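Mlr6093 protein (Mesorhizobium loti, PDB 2QJ8) probably acts as a zinc-dependent hydrolase of the succinylglutamate desuccinylase/aspartoacylase family, on carbon-nitrogen bonds of linear amides. Local coordinates at residues N185-D188 against G189-T193. Numbering follows the deposited sequence.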
ATOM      1  N   ASN A 185       5.276  18.814  14.829  1.00 40.95           N
ATOM      2  CA  ASN A 185       5.452  18.528  16.254  1.00 44.10           C
ATOM      3  C   ASN A 185       5.390  17.039  16.668  1.00 44.16           C
ATOM      4  O   ASN A 185       5.138  16.711  17.826  1.00 44.59           O
ATOM      5  CB  ASN A 185       4.527  19.436  17.097  1.00 43.83           C
ATOM      6  CG  ASN A 185       4.913  20.916  17.008  1.00 49.03           C
ATOM      7  OD1 ASN A 185       4.062  21.776  16.741  1.00 45.92           O
ATOM      8  ND2 ASN A 185       6.205  21.216  17.221  1.00 35.59           N
ATOM      9  N   GLU A 186       5.709  16.167  15.712  1.00 42.94           N
ATOM     10  CA  GLU A 186       5.792  14.712  15.869  1.00 44.21           C
ATOM     11  C   GLU A 186       7.294  14.423  15.980  1.00 42.56           C
ATOM     12  O   GLU A 186       7.891  13.742  15.136  1.00 45.69           O
ATOM     13  CB  GLU A 186       5.177  14.012  14.647  1.00 42.75           C
ATOM     14  N   THR A 187       7.881  14.972  17.038  1.00 40.47           N
ATOM     15  CA  THR A 187       9.320  14.951  17.292  1.00 39.48           C
ATOM     16  C   THR A 187       9.786  14.152  18.527  1.00 38.76           C
ATOM     17  O   THR A 187      10.992  14.121  18.839  1.00 37.20           O
ATOM     18  CB  THR A 187       9.797  16.411  17.445  1.00 38.46           C
ATOM     19  OG1 THR A 187       9.128  17.023  18.548  1.00 35.52           O
ATOM     20  CG2 THR A 187       9.526  17.193  16.169  1.00 37.57           C
ATOM     21  N   ASP A 188       8.862  13.520  19.249  1.00 38.84           N
ATOM     22  CA  ASP A 188       9.251  12.720  20.401  1.00 38.68           C
ATOM     23  C   ASP A 188      10.176  11.624  19.932  1.00 37.07           C
ATOM     24  O   ASP A 188      10.071  11.157  18.799  1.00 36.37           O
ATOM     25  CB  ASP A 188       8.046  12.096  21.114  1.00 39.35           C
ATOM     26  CG  ASP A 188       7.213  13.116  21.890  1.00 47.87           C
ATOM     27  OD1 ASP A 188       7.598  14.304  21.982  1.00 54.25           O
ATOM     28  OD2 ASP A 188       6.158  12.708  22.415  1.00 54.34           O
ATOM     29  N   GLY A 189      11.147  11.301  20.768  1.00 34.56           N
ATOM     30  CA  GLY A 189      12.075  10.258  20.458  1.00 37.53           C
ATOM     31  C   GLY A 189      13.327  10.607  19.671  1.00 38.18           C
ATOM     32  O   GLY A 189      14.189  11.339  20.160  1.00 36.88           O
HETATM   33  N   MSE A 190      13.397  10.108  18.440  1.00 39.03           N
HETATM   34  CA  MSE A 190      14.590  10.242  17.607  0.50 39.70           C
HETATM   35  C   MSE A 190      14.896  11.689  17.229  1.00 38.49           C
HETATM   36  O   MSE A 190      16.045  12.111  17.280  1.00 36.55           O
HETATM   37  CB  MSE A 190      14.466   9.371  16.346  0.50 38.99           C
HETATM   38  CG  MSE A 190      15.785   9.026  15.694  0.50 41.98           C
HETATM   39 SE   MSE A 190      15.658   7.713  14.231  0.37 44.90          SE
HETATM   40  CE  MSE A 190      14.699   6.265  15.115  0.50 49.67           C
ATOM     41  N   PHE A 191      13.874  12.441  16.850  1.00 37.29           N
ATOM     42  CA  PHE A 191      14.077  13.830  16.465  1.00 36.01           C
ATOM     43  C   PHE A 191      14.639  14.607  17.638  1.00 33.58           C
ATOM     44  O   PHE A 191      15.692  15.217  17.519  1.00 33.17           O
ATOM     45  CB  PHE A 191      12.775  14.471  15.969  1.00 36.86           C
ATOM     46  CG  PHE A 191      12.955  15.874  15.453  1.00 33.14           C
ATOM     47  CD1 PHE A 191      13.048  16.961  16.325  1.00 33.11           C
ATOM     48  CD2 PHE A 191      13.055  16.102  14.086  1.00 32.16           C
ATOM     49  CE1 PHE A 191      13.225  18.245  15.845  1.00 29.65           C
ATOM     50  CE2 PHE A 191      13.234  17.382  13.600  1.00 30.90           C
ATOM     51  CZ  PHE A 191      13.316  18.458  14.479  1.00 31.64           C
ATOM     52  N   ASP A 192      13.939  14.586  18.767  1.00 32.25           N
ATOM     53  CA  ASP A 192      14.418  15.277  19.969  1.00 34.43           C
ATOM     54  C   ASP A 192      15.809  14.851  20.385  1.00 31.51           C
ATOM     55  O   ASP A 192      16.616  15.670  20.790  1.00 30.36           O
ATOM     56  CB  ASP A 192      13.485  15.035  21.154  1.00 37.40           C
ATOM     57  CG  ASP A 192      12.223  15.871  21.097  1.00 42.42           C
ATOM     58  OD1 ASP A 192      12.056  16.695  20.166  1.00 50.64           O
ATOM     59  OD2 ASP A 192      11.377  15.680  21.997  1.00 44.10           O
ATOM     60  N   THR A 193      16.090  13.564  20.265  1.00 31.27           N
ATOM     61  CA  THR A 193      17.399  13.019  20.635  1.00 30.69           C
ATOM     62  C   THR A 193      18.539  13.544  19.770  1.00 25.60           C
ATOM     63  O   THR A 193      19.487  14.119  20.275  1.00 25.14           O
ATOM     64  CB  THR A 193      17.362  11.451  20.608  1.00 29.70           C
ATOM     65  OG1 THR A 193      16.529  11.023  21.684  1.00 33.46           O
ATOM     66  CG2 THR A 193      18.752  10.866  20.812  1.00 30.44           C
TER
HETATM   67  O   HOH W   1       8.880  16.534  21.086  1.00 39.29           O
HETATM   68  O   HOH W   2      11.191  11.331  16.579  1.00 21.02           O
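T187 leans against F191 and D192 at the start of helix 190-197. Its CB sits 3.5 Å from CD1 of F191, and from there the side chain forks. The methyl CG2 lies over one face of the F191 ring, offset toward its rim, in a CH-pi contact 3.8 Å from the ring centroid. That face is presented because F191 holds CG anti to its backbone N (chi1 -175°), which swings the ring back beside the threonine; H156 also meets the ring and F202 of strand 201-208 packs on F191. The other branch, OG1, gives its hydrogen to a water 2.6 Å away. This water in turn donates to D188 OD1 and, at 2.8 Å, to D192 OD2. The D188 and D192 side chains run side by side, with OD1 of D188 and OD2 of D192 4.0 Å apart, and the shared water donor probably eases the repulsion between like charges. Threonine suits the place, since one branch packs on an aromatic face and the other donates to a water.

The whole is a loop-to-helix junction, following strand 178-182 in the catalytic domain, with G189 as N-cap. The T187 carbonyl O accepts from D192 N at 3.0 Å and so ties the loop to the first turn. A second water bridges the loop to this turn, donating to D188 O and accepting from F191 N. G189 has phi/psi of 88°/-112°, where any CB would be jammed against the D188 carbonyl O, so glycine is needed. Its own carbonyl O is gripped twice by T193, through the backbone N of the regular helical bond and through OG1 at 2.8 Å, the hydroxyl approaching from above the carbonyl plane; a threonine at this buried position can thus return its hydroxyl to the start of the helix.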